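NDP-rhamnosyltransferase (Saccharopolyspora spinosa, PDB 3TSA) belongs to the GT-B glycosyltransferases, enzymes built of two Rossmann-like domains that face each other across a cleft. Local coordinates at residues V32-P38 with L49-I54; P196-V200 with I370-P376; L280-R285 with T301-L305. One frame throughout, in Å; residues are numbered along the deposited sequence.

Contact 1: residues V32-P38 with L49-I54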
# COMPACT_ATOMS: atom_id res chain seq x y z
N VAL A 32 -3.20 -6.84 -9.18
CA VAL A 32 -2.52 -7.77 -8.26
C VAL A 32 -3.55 -8.27 -7.28
O VAL A 32 -4.37 -7.48 -6.78
CB VAL A 32 -1.49 -7.00 -7.49
CG1 VAL A 32 -0.93 -7.80 -6.26
CG2 VAL A 32 -0.34 -6.44 -8.53
N LEU A 33 -3.54 -9.57 -7.01
CA LEU A 33 -4.43 -10.11 -5.99
C LEU A 33 -3.60 -11.09 -5.15
O LEU A 33 -2.86 -11.96 -5.70
CB LEU A 33 -5.57 -10.90 -6.69
CG LEU A 33 -6.71 -11.52 -5.82
CD1 LEU A 33 -7.54 -10.44 -5.08
CD2 LEU A 33 -7.73 -12.35 -6.65
N ILE A 34 -3.73 -10.99 -3.82
CA ILE A 34 -2.97 -11.86 -2.90
C ILE A 34 -3.83 -13.07 -2.44
O ILE A 34 -4.86 -12.85 -1.78
CB ILE A 34 -2.63 -11.07 -1.63
CG1 ILE A 34 -1.96 -9.72 -1.98
CG2 ILE A 34 -1.70 -11.91 -0.69
CD1 ILE A 34 -0.75 -9.88 -2.66
N ALA A 35 -3.45 -14.31 -2.76
CA ALA A 35 -4.24 -15.43 -2.22
C ALA A 35 -3.82 -15.54 -0.72
O ALA A 35 -2.62 -15.76 -0.41
CB ALA A 35 -3.88 -16.75 -3.01
N ALA A 36 -4.76 -15.35 0.20
CA ALA A 36 -4.45 -15.15 1.60
C ALA A 36 -5.27 -16.08 2.47
O ALA A 36 -6.52 -16.00 2.49
CB ALA A 36 -4.73 -13.70 2.00
N PRO A 37 -4.58 -16.96 3.20
CA PRO A 37 -5.34 -17.62 4.25
C PRO A 37 -5.50 -16.59 5.37
O PRO A 37 -4.86 -15.51 5.32
CB PRO A 37 -4.41 -18.78 4.70
CG PRO A 37 -3.08 -18.38 4.37
CD PRO A 37 -3.15 -17.28 3.25
N PRO A 38 -6.29 -16.92 6.40
CA PRO A 38 -6.61 -16.01 7.53
C PRO A 38 -5.40 -15.32 8.15
O PRO A 38 -5.49 -14.11 8.46
CB PRO A 38 -7.22 -16.97 8.56
CG PRO A 38 -8.00 -17.88 7.62
CD PRO A 38 -6.95 -18.23 6.59
N LEU A 49 -3.43 -3.71 -0.05
CA LEU A 49 -3.63 -4.71 -1.08
C LEU A 49 -4.94 -5.42 -0.98
O LEU A 49 -5.62 -5.38 0.07
CB LEU A 49 -2.49 -5.75 -1.10
CG LEU A 49 -1.17 -5.02 -1.38
CD1 LEU A 49 0.01 -5.96 -1.11
CD2 LEU A 49 -1.06 -4.43 -2.79
N THR A 50 -5.32 -6.06 -2.09
CA THR A 50 -6.55 -6.87 -2.05
C THR A 50 -6.25 -8.38 -2.03
O THR A 50 -5.24 -8.83 -2.59
CB THR A 50 -7.51 -6.53 -3.24
OG1 THR A 50 -6.84 -6.76 -4.44
CG2 THR A 50 -7.93 -5.06 -3.13
N THR A 51 -7.22 -9.11 -1.48
CA THR A 51 -7.09 -10.55 -1.22
C THR A 51 -8.17 -11.43 -1.82
O THR A 51 -9.29 -10.98 -2.16
CB THR A 51 -7.02 -10.85 0.29
OG1 THR A 51 -8.23 -10.40 0.94
CG2 THR A 51 -5.78 -10.23 0.92
N ALA A 52 -7.78 -12.67 -2.03
CA ALA A 52 -8.74 -13.73 -2.28
C ALA A 52 -8.59 -14.66 -1.08
O ALA A 52 -7.48 -15.09 -0.75
CB ALA A 52 -8.43 -14.45 -3.56
N GLY A 53 -9.70 -14.93 -0.39
CA GLY A 53 -9.58 -15.81 0.79
C GLY A 53 -9.31 -17.27 0.48
O GLY A 53 -9.85 -17.87 -0.49
N ILE A 54 -8.43 -17.85 1.30
CA ILE A 54 -8.13 -19.29 1.22
C ILE A 54 -8.45 -19.89 2.62
O ILE A 54 -8.13 -19.21 3.62
CB ILE A 54 -6.57 -19.53 0.91
CG1 ILE A 54 -6.15 -18.97 -0.47
CG2 ILE A 54 -6.21 -21.09 1.15
CD1 ILE A 54 -6.89 -19.51 -1.62
O HOH W 1 -4.33 -5.79 -4.57
O HOH W 2 -7.14 -7.23 -7.02

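Contact 2: residues P196-V200 with I370-P376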
# COMPACT_ATOMS: atom_id res chain seq x y z
N PRO A 196 18.43 -10.10 -9.52
CA PRO A 196 18.44 -9.15 -8.39
C PRO A 196 17.20 -8.30 -8.38
O PRO A 196 16.79 -7.84 -9.44
CB PRO A 196 19.71 -8.28 -8.59
CG PRO A 196 20.03 -8.46 -10.17
CD PRO A 196 19.45 -9.81 -10.56
N VAL A 197 16.64 -8.08 -7.17
CA VAL A 197 15.64 -7.01 -7.01
C VAL A 197 16.02 -6.26 -5.74
O VAL A 197 16.16 -6.89 -4.69
CB VAL A 197 14.16 -7.53 -7.04
CG1 VAL A 197 13.83 -8.58 -5.89
CG2 VAL A 197 13.19 -6.37 -6.92
N GLN A 198 16.13 -4.93 -5.80
CA GLN A 198 16.57 -4.13 -4.64
C GLN A 198 15.53 -4.19 -3.49
O GLN A 198 14.31 -3.95 -3.68
CB GLN A 198 16.76 -2.64 -5.07
CG GLN A 198 17.44 -1.88 -4.01
CD GLN A 198 17.82 -0.50 -4.40
OE1 GLN A 198 18.25 -0.22 -5.55
NE2 GLN A 198 17.78 0.37 -3.44
N TYR A 199 16.04 -4.49 -2.28
CA TYR A 199 15.19 -4.51 -1.07
C TYR A 199 14.74 -3.06 -0.84
O TYR A 199 15.59 -2.16 -0.77
CB TYR A 199 16.03 -5.04 0.14
CG TYR A 199 15.15 -5.01 1.38
CD1 TYR A 199 14.06 -5.91 1.51
CD2 TYR A 199 15.33 -4.03 2.32
CE1 TYR A 199 13.17 -5.82 2.59
CE2 TYR A 199 14.49 -3.97 3.44
CZ TYR A 199 13.42 -4.83 3.55
OH TYR A 199 12.56 -4.67 4.68
N VAL A 200 13.42 -2.87 -0.63
CA VAL A 200 12.88 -1.56 -0.24
C VAL A 200 12.31 -1.80 1.13
O VAL A 200 11.46 -2.65 1.29
CB VAL A 200 11.75 -1.15 -1.17
CG1 VAL A 200 11.07 0.13 -0.62
CG2 VAL A 200 12.34 -0.85 -2.52
N ILE A 370 23.10 -3.90 -2.17
CA ILE A 370 21.67 -3.68 -2.31
C ILE A 370 21.39 -2.57 -3.33
O ILE A 370 20.59 -2.77 -4.26
CB ILE A 370 21.00 -3.36 -0.96
CG1 ILE A 370 21.08 -4.60 -0.05
CG2 ILE A 370 19.53 -3.02 -1.16
CD1 ILE A 370 20.58 -4.34 1.42
N THR A 371 22.02 -1.45 -3.15
CA THR A 371 21.67 -0.34 -4.03
C THR A 371 22.21 -0.53 -5.46
O THR A 371 21.85 0.25 -6.34
CB THR A 371 22.12 0.99 -3.48
OG1 THR A 371 23.55 1.00 -3.32
CG2 THR A 371 21.44 1.33 -2.19
N ALA A 372 23.04 -1.53 -5.72
CA ALA A 372 23.47 -1.85 -7.12
C ALA A 372 22.38 -2.59 -7.83
O ALA A 372 22.49 -2.82 -9.03
CB ALA A 372 24.70 -2.76 -7.10
N MET A 373 21.34 -3.03 -7.11
CA MET A 373 20.28 -3.89 -7.74
C MET A 373 19.16 -3.06 -8.34
O MET A 373 18.89 -1.93 -7.84
CB MET A 373 19.66 -4.76 -6.64
CG MET A 373 20.70 -5.75 -6.08
SD MET A 373 19.67 -6.91 -5.16
CE MET A 373 20.91 -6.92 -4.03
N PRO A 374 18.46 -3.58 -9.35
CA PRO A 374 17.40 -2.73 -9.87
C PRO A 374 16.25 -2.65 -8.85
O PRO A 374 15.94 -3.65 -8.18
CB PRO A 374 16.89 -3.48 -11.06
CG PRO A 374 18.02 -4.41 -11.53
CD PRO A 374 18.67 -4.80 -10.19
N HIS A 375 15.60 -1.51 -8.80
CA HIS A 375 14.45 -1.33 -7.87
C HIS A 375 13.23 -2.14 -8.37
O HIS A 375 13.16 -2.49 -9.52
CB HIS A 375 14.02 0.18 -7.76
CG HIS A 375 15.00 1.07 -7.07
ND1 HIS A 375 15.04 1.22 -5.69
CD2 HIS A 375 15.97 1.89 -7.57
CE1 HIS A 375 15.97 2.11 -5.38
NE2 HIS A 375 16.56 2.52 -6.50
N PRO A 376 12.24 -2.45 -7.47
CA PRO A 376 11.05 -3.19 -7.89
C PRO A 376 10.40 -2.57 -9.13
O PRO A 376 9.87 -3.30 -9.96
CB PRO A 376 10.12 -3.12 -6.65
CG PRO A 376 11.13 -3.00 -5.44
CD PRO A 376 12.29 -2.19 -6.01

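Contact 3: residues L280-R285 with T301-L305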
# COMPACT_ATOMS: atom_id res chain seq x y z
N LEU A 280 10.28 0.32 11.53
CA LEU A 280 11.69 0.48 11.76
C LEU A 280 12.35 1.59 10.95
O LEU A 280 13.17 2.35 11.43
CB LEU A 280 12.30 -0.87 11.40
CG LEU A 280 13.34 -1.34 12.33
CD1 LEU A 280 12.66 -1.41 13.68
CD2 LEU A 280 13.83 -2.69 11.76
N ASN A 281 12.03 1.65 9.67
CA ASN A 281 12.73 2.53 8.81
C ASN A 281 12.50 4.00 9.14
O ASN A 281 13.28 4.85 8.74
CB ASN A 281 12.31 2.18 7.35
CG ASN A 281 10.96 2.69 7.01
OD1 ASN A 281 9.96 1.95 7.05
ND2 ASN A 281 10.89 3.96 6.67
N LEU A 282 11.45 4.30 9.88
CA LEU A 282 11.18 5.69 10.26
C LEU A 282 12.22 6.27 11.24
O LEU A 282 12.44 7.49 11.26
CB LEU A 282 9.76 5.80 10.84
CG LEU A 282 8.65 5.44 9.84
CD1 LEU A 282 7.25 5.50 10.47
CD2 LEU A 282 8.78 6.42 8.62
N PHE A 283 12.91 5.42 11.99
CA PHE A 283 13.85 5.92 13.01
C PHE A 283 15.19 5.20 13.04
O PHE A 283 16.12 5.59 13.76
CB PHE A 283 13.23 5.83 14.40
CG PHE A 283 12.99 4.40 14.86
CD1 PHE A 283 13.98 3.68 15.48
CD2 PHE A 283 11.74 3.83 14.71
CE1 PHE A 283 13.73 2.37 15.95
CE2 PHE A 283 11.48 2.55 15.13
CZ PHE A 283 12.50 1.80 15.74
N LEU A 284 15.31 4.13 12.27
CA LEU A 284 16.50 3.34 12.39
C LEU A 284 17.81 4.09 12.04
O LEU A 284 18.88 3.77 12.59
CB LEU A 284 16.34 2.02 11.63
CG LEU A 284 17.15 0.86 12.16
CD1 LEU A 284 17.00 0.46 13.69
CD2 LEU A 284 16.90 -0.36 11.28
N ARG A 285 17.77 5.08 11.15
CA ARG A 285 18.99 5.82 10.86
C ARG A 285 19.62 6.51 12.10
O ARG A 285 20.82 6.86 12.10
CB ARG A 285 18.67 6.86 9.79
CG ARG A 285 18.44 6.22 8.47
CD ARG A 285 17.93 7.36 7.52
NE ARG A 285 17.51 6.89 6.18
CZ ARG A 285 16.34 6.28 5.89
NH1 ARG A 285 15.44 6.01 6.82
NH2 ARG A 285 16.07 5.88 4.62
N THR A 301 16.45 -4.14 6.44
CA THR A 301 16.24 -2.70 6.61
C THR A 301 17.48 -2.13 7.27
O THR A 301 17.99 -1.10 6.84
CB THR A 301 15.00 -2.40 7.45
OG1 THR A 301 13.84 -2.79 6.72
CG2 THR A 301 14.88 -0.95 7.82
N ALA A 302 17.97 -2.81 8.34
CA ALA A 302 19.19 -2.38 8.98
C ALA A 302 20.35 -2.35 7.93
O ALA A 302 21.07 -1.34 7.85
CB ALA A 302 19.55 -3.26 10.19
N THR A 303 20.48 -3.42 7.15
CA THR A 303 21.66 -3.58 6.25
C THR A 303 21.57 -2.48 5.16
O THR A 303 22.56 -1.76 4.92
CB THR A 303 21.65 -4.97 5.65
OG1 THR A 303 21.92 -5.84 6.73
CG2 THR A 303 22.81 -5.13 4.65
N ARG A 304 20.37 -2.27 4.64
CA ARG A 304 20.12 -1.18 3.65
C ARG A 304 20.59 0.20 4.13
O ARG A 304 21.15 1.02 3.37
CB ARG A 304 18.62 -1.18 3.19
CG ARG A 304 18.25 -0.03 2.29
CD ARG A 304 19.04 0.05 0.97
NE ARG A 304 18.64 1.26 0.24
CZ ARG A 304 19.19 2.46 0.40
NH1 ARG A 304 20.20 2.65 1.27
NH2 ARG A 304 18.72 3.49 -0.32
N LEU A 305 20.41 0.47 5.43
CA LEU A 305 20.69 1.73 6.03
C LEU A 305 22.14 1.81 6.61
O LEU A 305 22.52 2.79 7.27
CB LEU A 305 19.59 2.04 7.07
CG LEU A 305 18.16 2.31 6.61
CD1 LEU A 305 17.27 2.56 7.85
CD2 LEU A 305 18.25 3.51 5.67

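Contact 1: residues V32-P38 with L49-I54
Ile34 and Thr51 are bridge partners in the beta-alpha-beta unit of strand 31-36, helix 38-46 and strand 50-53. The two strands run parallel at the margin of this chain's share of the N-terminal sheet. The backbone rungs begin with Ile34 N giving a hydrogen bond to Thr50 O (2.9 Å). Ile34 O then takes Ala52 N, Ala52 O takes Ala36 N, and Ala36 O takes Ile54 N. The axes of the two strands lie 39° apart. Before the first rung, water 1 joins Val32 O to Thr50 N, 2.8 Å from Val32 O. Water 2 links the same Val32 O to Thr50 OG1. On one face the tip of Leu33, CD2, rests against Ala52 CB at 3.8 Å. Ala35 CB meets Ile54 CG1 at 4.1 Å on this side, and helix 82-113 covers it with Tyr106, Leu109 and Trp113. On the other face Thr51 sets OG1 between the backbone N and the carbonyl carbon (chi1 61°), which leaves CG2 3.8 Å from Ala36 CB. Thr51 OG1 is hydrogen-bonded to His45 NE2 of the connecting helix. Thr50 and Thr51 also pair with a strand of the second subunit, so the sheet continues across the interface. The contact is thus a backbone ladder with mostly apolar side chains on both faces, and water stands in for a direct rung where the ladder begins.

Contact 2: residues P196-V200 with I370-P376
This is an interdomain contact, in which Gln198 and its neighbours pack against the helix end and loop of Ile370 to Pro376. Residues 196-200 leave the last strand of the N-terminal sheet. Residues 370-376 run from the last residues of helix 358-371, in the C-terminal half, into the loop after it. One hydrogen bond joins the two backbones, from Gln198 N to Pro374 O at 2.7 Å. It is nearly straight (166° at the hydrogen), with the donor tilted 33° from the carbonyl plane. Val197 CA adds a longer CA-H...O contact to the same oxygen. Gln198 carries much of the packing. Its CG stands anti to the backbone N (chi1 -169°) and the chain runs on extended, across Ile370 at about a right angle. CG comes to 3.7 Å from Ile370 CG2 and to 3.3 Å from Ile370 O. The end of the amide comes over the centre of the His375 ring, the two planes inclined to each other; the two side chains point the same way. In a GT-B protein the C-terminal segment commonly crosses back to the N-terminal domain. The course of 370-376 is consistent with this, since helix 376-385 continues from it and Pro376 touches Pro20 and Ala24 of helix 19-27. Prolines and Met373 fill the flanks. Met373 SD sits 3.7 Å from Pro196 CB and 3.5 Å from Val197 O. Pro196 CG meets Pro374 CD. At the far end Val200 CG2 approaches Pro376 CD at 3.7 Å, the two side chains crossing at a slant. His375 and Pro376 also pack on Gly29 and Ala27 of the second subunit.

Contact 3: residues L280-R285 with T301-L305
Arg285 and Leu305 both set CG anti to the carbonyl carbon (chi1 -71° and -68°), which helps to put the two side chains across each other. The arginine stays extended as far as NE, and the crossing is at about a right angle. Leu305 CD2 lies over one face of the guanidinium, 3.4 Å from Arg285 CZ and displaced toward the rim of the group. The other methyl, CD1, fits at 3.9 Å against Leu284 CB. Leucine thus covers one flat side of the charged group and leaves its polar end to another partner: Arg285 NH2 forms a salt bridge with Glu31 of the second subunit. Leu284 brings one methyl, CD2, to the helix, 3.8 Å from Ala302 CA and 4.0 Å from Thr301 CG2. That threonine methyl also meets Asn281 CB at 4.1 Å, while Thr301 OG1 is hydrogen-bonded to Gly297 O, Asn203 and Tyr199. Leu280 O accepts from both Phe283 N and Leu284 N, which closes a turn at the start of 280-285. The segment leads toward strand 289-292. Residues 301-305 are the last turn of helix 296-304 and the residue after it. Leu284 and Ala302 both touch Val290 of strand 289-292, and Leu280 and Leu284 reach Cys222 of strand 219-224.

Overall arrangement
From the N terminus, contact 1 closes first, a short loop through helix 38-46 within the N-terminal half. It is complete before contact 2 opens at 196-200. Contact 2 closes only at 370-376, so its long loop takes in most of the C-terminal half. Contact 3 is nested inside that loop and joins the turn before strand 289-292 to the end of helix 296-304. Contacts 2 and 3 touch, through Tyr199 with Thr301 and through Arg304 against Ile370 and Thr371. Contact 1 stays apart, about 11 Å from contact 2 at the nearest atoms. Contact 2 ties the two halves together, and all three contacts reach the second subunit.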